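Local atomic coordinates of cobalamin biosynthesis protein CobN (Mycobacterium tuberculosis, PDB entry 7C6O), a protein that forms the large, catalytic subunit of cobaltochelatase, the ligase that probably inserts cobalt into the corrin ring during cobalamin biosynthesis. Residues M1047-A1058 and H1078-T1089; S48-R56 and I331-Y339. All blocks are in the same frame, centred on the assembly; numbering follows the deposited sequence.

Interaction 1 (M1047-A1058 and H1078-T1089); sequences MNRQYRRIAVAA and HGGMVATVRALT
Tyr1051 lays its side chain across one side of helix 1078-1089, a knob in the hole formed by Met1081, Thr1084, Val1085 and Leu1088. CB meets Leu1088 CD1 at 3.7 Å, while ring atom CD2 lies 3.9 Å from Val1085 CG2. At the far end the methyl of Met1081 reaches the phenol; Met1081 CE is 3.7 Å from Tyr1051 OH, a hydroxyl that is hydrogen-bonded to Tyr1026. Within the same segment, Ile1054 CD1 and Met1047 SD cover opposite faces of the ring near its rim, so the ring lies between an isoleucine methyl and a thioether sulfur. Met1081 is extended until chi3 (-74°), where the bend turns its methyl to the tyrosine and leaves SD 3.8 Å from Ala1057 CB. A small residue suits Ala1057, consistent with strand and helix axes only 8.1 Å apart. His1078 NE2 donates to Ala1057 O (2.9 Å, N-H...O 157°), with the oxygen in the ring plane but the nitrogen above the carbonyl plane. At the other end Leu1088 CD2 lies over one face of the Arg1052 guanidinium. Strand 1056-1058 runs nearly antiparallel to the helix, the packing of a right-handed beta-alpha-beta crossover joining parallel strands 1056-1061 and 1094-1099.

Interaction 2 (S48-R56 and I331-Y339); sequences SDTDLISAR and IDDDGLISY
Asp49, in the first turn of helix 49-56, meets Leu336 through OD1, which lies 4.1 Å from Leu336 CD2. Its carboxylate is engaged by Asn66 and Arg69, so a polar residue can sit beside the leucine without losing its partners. One turn on, Leu52 offers CB to the same methyl, CD2, at 4.0 Å. Ile53 takes the other branch: its CG1 is 4.0 Å from Leu336 CD1, and the two side chains lie alongside each other, pointing opposite ways. Branched leucine suits this place because its two methyls serve different residues of the helix. The tip of Ile53, CD1, continues to the backbone and comes 3.4 Å from Ile337 O.

Arg56 ends the segment. CG anti to the backbone N (chi1 -177°) and a bend at chi3 put Leu336 CD1 over one face of the guanidinium, and NH1 makes a salt bridge to Asp332 OD2 at 2.8 Å. NH1 alone makes the bridge, and the guanidinium and carboxylate planes stand 86° apart, unlike the coplanar two-nitrogen pairing. Asp332 OD1, on its syn side, accepts from Leu336 N at 2.7 Å, bracing the type I turn 332-335. A water donates to Leu336 O and accepts weakly from Arg56 NH1. With one carboxylate oxygen tied to the turn and the other to the helix, the ion pair probably fixes the hairpin against the helix at the edge of a small apolar patch.

How the interactions relate
Both segments of interaction 2 precede those of interaction 1 in the sequence, and the contacts lie far apart: their centres are 53 Å from each other and their nearest atoms about 36 Å. Interaction 1, largely buried, joins the first strand and the helix of a beta-alpha-beta unit, and the short helix 1044-1051 leading into it. Interaction 2 joins segments 275 residues apart, setting a helix that packs on the parallel sheet of strands 42-46, 62-65, 84-89 and 110-114 against a hairpin at the edge of another sheet. One therefore builds a local unit, while the other ties two parts of the chain together. The bound sodium ion, at Asp125 and Ser127, involves residues of neither contact.

Interaction 1 (M1047-A1058 and H1078-T1089)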
loop_
_atom_site.group_PDB
_atom_site.type_symbol
_atom_site.label_atom_id
_atom_site.label_comp_id
_atom_site.label_asym_id
_atom_site.label_seq_id
_atom_site.Cartn_x
_atom_site.Cartn_y
_atom_site.Cartn_z
ATOM N N MET A 1047 -4.959 -25.428 -6.126
ATOM C CA MET A 1047 -4.721 -24.949 -4.767
ATOM C C MET A 1047 -4.779 -26.095 -3.767
ATOM O O MET A 1047 -3.933 -26.187 -2.868
ATOM C CB MET A 1047 -5.730 -23.864 -4.390
ATOM C CG MET A 1047 -5.273 -22.995 -3.225
ATOM S SD MET A 1047 -6.624 -22.241 -2.302
ATOM C CE MET A 1047 -7.279 -23.676 -1.456
ATOM N N ASN A 1048 -5.764 -26.987 -3.913
ATOM C CA ASN A 1048 -5.896 -28.105 -2.985
ATOM C C ASN A 1048 -4.697 -29.042 -3.075
ATOM O O ASN A 1048 -4.203 -29.526 -2.049
ATOM C CB ASN A 1048 -7.196 -28.865 -3.255
ATOM C CG ASN A 1048 -8.433 -28.039 -2.934
ATOM O OD1 ASN A 1048 -8.391 -27.132 -2.105
ATOM N ND2 ASN A 1048 -9.541 -28.354 -3.591
ATOM N N ARG A 1049 -4.215 -29.311 -4.291
ATOM C CA ARG A 1049 -3.057 -30.186 -4.443
ATOM C C ARG A 1049 -1.839 -29.622 -3.720
ATOM O O ARG A 1049 -1.121 -30.362 -3.038
ATOM C CB ARG A 1049 -2.750 -30.408 -5.925
ATOM C CG ARG A 1049 -3.847 -31.145 -6.677
ATOM C CD ARG A 1049 -3.452 -31.437 -8.116
ATOM N NE ARG A 1049 -2.489 -32.529 -8.200
ATOM C CZ ARG A 1049 -2.822 -33.816 -8.203
ATOM N NH1 ARG A 1049 -4.097 -34.172 -8.124
ATOM N NH2 ARG A 1049 -1.881 -34.747 -8.282
ATOM N N GLN A 1050 -1.597 -28.315 -3.848
ATOM C CA GLN A 1050 -0.424 -27.718 -3.218
ATOM C C GLN A 1050 -0.618 -27.534 -1.716
ATOM O O GLN A 1050 0.324 -27.743 -0.943
ATOM C CB GLN A 1050 -0.083 -26.381 -3.882
ATOM C CG GLN A 1050 -0.035 -26.414 -5.409
ATOM C CD GLN A 1050 0.751 -27.591 -5.965
ATOM O OE1 GLN A 1050 1.760 -28.012 -5.395
ATOM N NE2 GLN A 1050 0.288 -28.129 -7.090
ATOM N N TYR A 1051 -1.818 -27.140 -1.280
ATOM C CA TYR A 1051 -2.040 -26.958 0.152
ATOM C C TYR A 1051 -1.932 -28.274 0.909
ATOM O O TYR A 1051 -1.484 -28.286 2.061
ATOM C CB TYR A 1051 -3.400 -26.303 0.410
ATOM C CG TYR A 1051 -3.358 -24.792 0.393
ATOM C CD1 TYR A 1051 -2.841 -24.111 -0.701
ATOM C CD2 TYR A 1051 -3.837 -24.044 1.464
ATOM C CE1 TYR A 1051 -2.796 -22.731 -0.732
ATOM C CE2 TYR A 1051 -3.798 -22.656 1.443
ATOM C CZ TYR A 1051 -3.275 -22.007 0.338
ATOM O OH TYR A 1051 -3.224 -20.630 0.288
ATOM N N ARG A 1052 -2.317 -29.391 0.282
ATOM C CA ARG A 1052 -2.165 -30.683 0.939
ATOM C C ARG A 1052 -0.710 -30.995 1.261
ATOM O O ARG A 1052 -0.446 -31.784 2.175
ATOM C CB ARG A 1052 -2.759 -31.804 0.075
ATOM C CG ARG A 1052 -4.276 -31.907 0.152
ATOM C CD ARG A 1052 -4.795 -33.150 -0.563
ATOM N NE ARG A 1052 -5.825 -32.822 -1.544
ATOM C CZ ARG A 1052 -7.133 -32.890 -1.317
ATOM N NH1 ARG A 1052 -7.590 -33.283 -0.135
ATOM N NH2 ARG A 1052 -7.987 -32.567 -2.280
ATOM N N ARG A 1053 0.236 -30.384 0.548
ATOM C CA ARG A 1053 1.654 -30.621 0.774
ATOM C C ARG A 1053 2.276 -29.670 1.786
ATOM O O ARG A 1053 3.427 -29.888 2.182
ATOM C CB ARG A 1053 2.427 -30.511 -0.545
ATOM C CG ARG A 1053 2.057 -31.558 -1.577
ATOM C CD ARG A 1053 3.054 -31.555 -2.722
ATOM N NE ARG A 1053 2.767 -32.593 -3.708
ATOM C CZ ARG A 1053 2.210 -32.363 -4.892
ATOM N NH1 ARG A 1053 1.882 -31.127 -5.245
ATOM N NH2 ARG A 1053 1.988 -33.369 -5.727
ATOM N N ILE A 1054 1.559 -28.626 2.204
ATOM C CA ILE A 1054 2.145 -27.628 3.093
ATOM C C ILE A 1054 2.493 -28.271 4.426
ATOM O O ILE A 1054 1.618 -28.789 5.133
ATOM C CB ILE A 1054 1.194 -26.441 3.278
ATOM C CG1 ILE A 1054 1.025 -25.688 1.957
ATOM C CG2 ILE A 1054 1.716 -25.516 4.376
ATOM C CD1 ILE A 1054 0.007 -24.561 2.025
ATOM N N ALA A 1055 3.778 -28.241 4.775
ATOM C CA ALA A 1055 4.242 -28.762 6.054
ATOM C C ALA A 1055 4.321 -27.685 7.126
ATOM O O ALA A 1055 4.119 -27.984 8.311
ATOM C CB ALA A 1055 5.614 -29.423 5.887
ATOM N N VAL A 1056 4.615 -26.445 6.738
ATOM C CA VAL A 1056 4.678 -25.309 7.654
ATOM C C VAL A 1056 3.883 -24.166 7.044
ATOM O O VAL A 1056 4.183 -23.732 5.925
ATOM C CB VAL A 1056 6.118 -24.839 7.916
ATOM C CG1 VAL A 1056 6.180 -24.049 9.212
ATOM C CG2 VAL A 1056 7.086 -25.993 7.922
ATOM N N ALA A 1057 2.899 -23.660 7.781
ATOM C CA ALA A 1057 2.204 -22.436 7.401
ATOM C C ALA A 1057 2.857 -21.269 8.132
ATOM O O ALA A 1057 2.851 -21.227 9.367
ATOM C CB ALA A 1057 0.714 -22.527 7.728
ATOM N N ALA A 1058 3.426 -20.332 7.380
ATOM C CA ALA A 1058 4.235 -19.273 7.960
ATOM C C ALA A 1058 3.638 -17.903 7.671
ATOM O O ALA A 1058 3.047 -17.670 6.614
ATOM C CB ALA A 1058 5.676 -19.328 7.434
ATOM N N HIS A 1078 -3.036 -16.298 7.919
ATOM C CA HIS A 1078 -2.230 -17.337 8.553
ATOM C C HIS A 1078 -3.112 -18.450 9.102
ATOM O O HIS A 1078 -2.934 -19.627 8.767
ATOM C CB HIS A 1078 -1.379 -16.719 9.664
ATOM C CG HIS A 1078 -0.297 -17.614 10.177
ATOM N ND1 HIS A 1078 0.188 -17.525 11.465
ATOM C CD2 HIS A 1078 0.417 -18.593 9.572
ATOM C CE1 HIS A 1078 1.145 -18.419 11.634
ATOM N NE2 HIS A 1078 1.306 -19.078 10.500
ATOM N N GLY A 1079 -4.076 -18.094 9.952
ATOM C CA GLY A 1079 -4.993 -19.095 10.467
ATOM C C GLY A 1079 -5.828 -19.735 9.374
ATOM O O GLY A 1079 -6.118 -20.930 9.423
ATOM N N GLY A 1080 -6.217 -18.946 8.371
ATOM C CA GLY A 1080 -6.969 -19.502 7.257
ATOM C C GLY A 1080 -6.194 -20.560 6.496
ATOM O O GLY A 1080 -6.753 -21.587 6.099
ATOM N N MET A 1081 -4.897 -20.326 6.282
ATOM C CA MET A 1081 -4.073 -21.345 5.640
ATOM C C MET A 1081 -3.997 -22.605 6.494
ATOM O O MET A 1081 -4.136 -23.720 5.979
ATOM C CB MET A 1081 -2.675 -20.797 5.360
ATOM C CG MET A 1081 -1.726 -21.819 4.751
ATOM S SD MET A 1081 -0.135 -21.119 4.270
ATOM C CE MET A 1081 -0.588 -20.211 2.791
ATOM N N VAL A 1082 -3.789 -22.446 7.805
ATOM C CA VAL A 1082 -3.731 -23.600 8.702
ATOM C C VAL A 1082 -5.023 -24.406 8.618
ATOM O O VAL A 1082 -5.001 -25.636 8.490
ATOM C CB VAL A 1082 -3.448 -23.146 10.146
ATOM C CG1 VAL A 1082 -3.568 -24.321 11.103
ATOM C CG2 VAL A 1082 -2.070 -22.505 10.243
ATOM N N ALA A 1083 -6.167 -23.722 8.689
ATOM C CA ALA A 1083 -7.448 -24.421 8.707
ATOM C C ALA A 1083 -7.721 -25.120 7.381
ATOM O O ALA A 1083 -8.278 -26.224 7.357
ATOM C CB ALA A 1083 -8.576 -23.444 9.039
ATOM N N THR A 1084 -7.336 -24.493 6.270
ATOM C CA THR A 1084 -7.595 -25.086 4.962
ATOM C C THR A 1084 -6.758 -26.343 4.752
ATOM O O THR A 1084 -7.260 -27.353 4.244
ATOM C CB THR A 1084 -7.329 -24.055 3.866
ATOM O OG1 THR A 1084 -8.189 -22.926 4.065
ATOM C CG2 THR A 1084 -7.596 -24.647 2.486
ATOM N N VAL A 1085 -5.486 -26.308 5.158
ATOM C CA VAL A 1085 -4.652 -27.506 5.095
ATOM C C VAL A 1085 -5.224 -28.599 5.990
ATOM O O VAL A 1085 -5.266 -29.776 5.609
ATOM C CB VAL A 1085 -3.197 -27.169 5.473
ATOM C CG1 VAL A 1085 -2.343 -28.434 5.524
ATOM C CG2 VAL A 1085 -2.608 -26.164 4.490
ATOM N N ARG A 1086 -5.674 -28.231 7.195
ATOM C CA ARG A 1086 -6.262 -29.222 8.091
ATOM C C ARG A 1086 -7.520 -29.830 7.484
ATOM O O ARG A 1086 -7.729 -31.045 7.561
ATOM C CB ARG A 1086 -6.572 -28.595 9.452
ATOM C CG ARG A 1086 -7.065 -29.602 10.491
ATOM C CD ARG A 1086 -7.318 -28.969 11.858
ATOM N NE ARG A 1086 -8.336 -27.925 11.798
ATOM C CZ ARG A 1086 -8.092 -26.634 11.989
ATOM N NH1 ARG A 1086 -6.863 -26.227 12.271
ATOM N NH2 ARG A 1086 -9.080 -25.751 11.909
ATOM N N ALA A 1087 -8.364 -29.000 6.867
ATOM C CA ALA A 1087 -9.570 -29.514 6.225
ATOM C C ALA A 1087 -9.227 -30.496 5.112
ATOM O O ALA A 1087 -9.880 -31.538 4.968
ATOM C CB ALA A 1087 -10.408 -28.359 5.678
ATOM N N LEU A 1088 -8.198 -30.187 4.322
ATOM C CA LEU A 1088 -7.860 -31.028 3.179
ATOM C C LEU A 1088 -7.233 -32.346 3.616
ATOM O O LEU A 1088 -7.522 -33.398 3.031
ATOM C CB LEU A 1088 -6.920 -30.274 2.237
ATOM C CG LEU A 1088 -7.539 -29.129 1.437
ATOM C CD1 LEU A 1088 -6.457 -28.267 0.815
ATOM C CD2 LEU A 1088 -8.475 -29.675 0.365
ATOM N N THR A 1089 -6.374 -32.317 4.639
ATOM C CA THR A 1089 -5.588 -33.482 5.015
ATOM C C THR A 1089 -6.042 -34.155 6.300
ATOM O O THR A 1089 -5.655 -35.301 6.542
ATOM C CB THR A 1089 -4.106 -33.104 5.174
ATOM O OG1 THR A 1089 -3.944 -32.303 6.351
ATOM C CG2 THR A 1089 -3.620 -32.319 3.965
#

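Interaction 2 (S48-R56 and I331-Y339)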
loop_
_atom_site.group_PDB
_atom_site.type_symbol
_atom_site.label_atom_id
_atom_site.label_comp_id
_atom_site.label_asym_id
_atom_site.label_seq_id
_atom_site.Cartn_x
_atom_site.Cartn_y
_atom_site.Cartn_z
ATOM N N SER A 48 13.259 8.042 -36.334
ATOM C CA SER A 48 12.494 8.760 -35.323
ATOM C C SER A 48 11.037 8.783 -35.761
ATOM O O SER A 48 10.687 9.459 -36.735
ATOM C CB SER A 48 13.028 10.177 -35.133
ATOM O OG SER A 48 12.121 10.958 -34.373
ATOM N N ASP A 49 10.186 8.044 -35.048
ATOM C CA ASP A 49 8.768 8.040 -35.388
ATOM C C ASP A 49 8.131 9.411 -35.208
ATOM O O ASP A 49 7.109 9.691 -35.840
ATOM C CB ASP A 49 8.026 6.995 -34.555
ATOM C CG ASP A 49 8.352 5.574 -34.980
ATOM O OD1 ASP A 49 8.662 5.362 -36.173
ATOM O OD2 ASP A 49 8.297 4.669 -34.122
ATOM N N THR A 50 8.715 10.269 -34.365
ATOM C CA THR A 50 8.226 11.640 -34.254
ATOM C C THR A 50 8.309 12.359 -35.596
ATOM O O THR A 50 7.385 13.089 -35.974
ATOM C CB THR A 50 9.018 12.389 -33.183
ATOM O OG1 THR A 50 8.897 11.697 -31.933
ATOM C CG2 THR A 50 8.491 13.809 -33.017
ATOM N N ASP A 51 9.407 12.155 -36.334
ATOM C CA ASP A 51 9.522 12.704 -37.685
ATOM C C ASP A 51 8.364 12.248 -38.560
ATOM O O ASP A 51 7.732 13.057 -39.252
ATOM C CB ASP A 51 10.846 12.276 -38.325
ATOM C CG ASP A 51 12.058 12.880 -37.646
ATOM O OD1 ASP A 51 11.895 13.789 -36.806
ATOM O OD2 ASP A 51 13.184 12.435 -37.960
ATOM N N LEU A 52 8.076 10.945 -38.547
ATOM C CA LEU A 52 7.057 10.398 -39.436
ATOM C C LEU A 52 5.669 10.905 -39.066
ATOM O O LEU A 52 4.846 11.176 -39.948
ATOM C CB LEU A 52 7.104 8.870 -39.402
ATOM C CG LEU A 52 8.495 8.261 -39.587
ATOM C CD1 LEU A 52 8.431 6.738 -39.643
ATOM C CD2 LEU A 52 9.175 8.819 -40.832
ATOM N N ILE A 53 5.394 11.046 -37.768
ATOM C CA ILE A 53 4.099 11.564 -37.342
ATOM C C ILE A 53 3.979 13.042 -37.692
ATOM O O ILE A 53 2.920 13.504 -38.134
ATOM C CB ILE A 53 3.891 11.308 -35.838
ATOM C CG1 ILE A 53 3.918 9.802 -35.553
ATOM C CG2 ILE A 53 2.574 11.909 -35.367
ATOM C CD1 ILE A 53 3.871 9.454 -34.081
ATOM N N SER A 54 5.062 13.804 -37.511
ATOM C CA SER A 54 5.070 15.202 -37.932
ATOM C C SER A 54 4.795 15.327 -39.424
ATOM O O SER A 54 4.065 16.227 -39.856
ATOM C CB SER A 54 6.411 15.852 -37.587
ATOM O OG SER A 54 6.609 15.928 -36.186
ATOM N N ALA A 55 5.382 14.437 -40.227
ATOM C CA ALA A 55 5.115 14.448 -41.662
ATOM C C ALA A 55 3.653 14.136 -41.949
ATOM O O ALA A 55 3.035 14.761 -42.819
ATOM C CB ALA A 55 6.030 13.449 -42.371
ATOM N N ARG A 56 3.081 13.172 -41.221
ATOM C CA ARG A 56 1.661 12.871 -41.372
ATOM C C ARG A 56 0.801 14.063 -40.971
ATOM O O ARG A 56 -0.153 14.414 -41.676
ATOM C CB ARG A 56 1.294 11.642 -40.539
ATOM C CG ARG A 56 -0.157 11.201 -40.678
ATOM C CD ARG A 56 -0.441 9.971 -39.832
ATOM N NE ARG A 56 -0.422 10.273 -38.403
ATOM C CZ ARG A 56 -0.506 9.359 -37.443
ATOM N NH1 ARG A 56 -0.611 8.075 -37.756
ATOM N NH2 ARG A 56 -0.484 9.727 -36.168
ATOM N N ILE A 331 -2.077 2.059 -31.957
ATOM C CA ILE A 331 -1.085 1.915 -33.015
ATOM C C ILE A 331 -1.808 1.678 -34.333
ATOM O O ILE A 331 -2.806 0.949 -34.379
ATOM C CB ILE A 331 -0.100 0.764 -32.713
ATOM C CG1 ILE A 331 0.566 0.978 -31.353
ATOM C CG2 ILE A 331 0.954 0.651 -33.806
ATOM C CD1 ILE A 331 1.642 -0.039 -31.031
ATOM N N ASP A 332 -1.309 2.299 -35.402
ATOM C CA ASP A 332 -1.866 2.119 -36.732
ATOM C C ASP A 332 -1.013 1.124 -37.520
ATOM O O ASP A 332 -0.165 0.416 -36.966
ATOM C CB ASP A 332 -1.996 3.473 -37.443
ATOM C CG ASP A 332 -0.653 4.151 -37.701
ATOM O OD1 ASP A 332 0.408 3.580 -37.369
ATOM O OD2 ASP A 332 -0.662 5.276 -38.244
ATOM N N ASP A 333 -1.229 1.072 -38.837
ATOM C CA ASP A 333 -0.537 0.090 -39.665
ATOM C C ASP A 333 0.951 0.396 -39.778
ATOM O O ASP A 333 1.779 -0.522 -39.820
ATOM C CB ASP A 333 -1.180 0.035 -41.051
ATOM C CG ASP A 333 -2.648 -0.335 -40.995
ATOM O OD1 ASP A 333 -3.411 0.361 -40.292
ATOM O OD2 ASP A 333 -3.040 -1.319 -41.658
ATOM N N ASP A 334 1.312 1.678 -39.825
ATOM C CA ASP A 334 2.695 2.101 -40.010
ATOM C C ASP A 334 3.536 1.970 -38.747
ATOM O O ASP A 334 4.694 2.402 -38.747
ATOM C CB ASP A 334 2.735 3.552 -40.496
ATOM C CG ASP A 334 1.542 3.912 -41.354
ATOM O OD1 ASP A 334 1.308 3.224 -42.371
ATOM O OD2 ASP A 334 0.828 4.875 -41.003
ATOM N N GLY A 335 2.989 1.393 -37.679
ATOM C CA GLY A 335 3.681 1.404 -36.408
ATOM C C GLY A 335 3.721 2.760 -35.746
ATOM O O GLY A 335 4.511 2.967 -34.822
ATOM N N LEU A 336 2.891 3.697 -36.203
ATOM C CA LEU A 336 2.850 5.040 -35.643
ATOM C C LEU A 336 1.867 5.082 -34.481
ATOM O O LEU A 336 0.751 4.561 -34.579
ATOM C CB LEU A 336 2.462 6.064 -36.710
ATOM C CG LEU A 336 3.412 6.176 -37.906
ATOM C CD1 LEU A 336 3.105 7.424 -38.719
ATOM C CD2 LEU A 336 4.864 6.168 -37.454
ATOM N N ILE A 337 2.284 5.712 -33.391
ATOM C CA ILE A 337 1.547 5.719 -32.135
ATOM C C ILE A 337 0.733 7.000 -32.034
ATOM O O ILE A 337 1.204 8.083 -32.407
ATOM C CB ILE A 337 2.514 5.585 -30.944
ATOM C CG1 ILE A 337 3.324 4.293 -31.061
ATOM C CG2 ILE A 337 1.760 5.640 -29.624
ATOM C CD1 ILE A 337 4.528 4.247 -30.144
ATOM N N SER A 338 -0.490 6.876 -31.528
ATOM C CA SER A 338 -1.323 8.022 -31.209
ATOM C C SER A 338 -2.052 7.747 -29.903
ATOM O O SER A 338 -2.417 6.606 -29.610
ATOM C CB SER A 338 -2.330 8.321 -32.327
ATOM O OG SER A 338 -3.182 9.393 -31.968
ATOM N N TYR A 339 -2.246 8.795 -29.111
ATOM C CA TYR A 339 -2.983 8.694 -27.859
ATOM C C TYR A 339 -4.401 9.204 -28.081
ATOM O O TYR A 339 -4.599 10.364 -28.459
ATOM C CB TYR A 339 -2.280 9.467 -26.744
ATOM C CG TYR A 339 -1.086 8.723 -26.184
ATOM C CD1 TYR A 339 0.183 8.896 -26.724
ATOM C CD2 TYR A 339 -1.233 7.832 -25.127
ATOM C CE1 TYR A 339 1.273 8.212 -26.220
ATOM C CE2 TYR A 339 -0.149 7.144 -24.615
ATOM C CZ TYR A 339 1.101 7.337 -25.166
ATOM O OH TYR A 339 2.183 6.651 -24.657
HETATM O O HOH W 1 -1.214 6.320 -35.026
#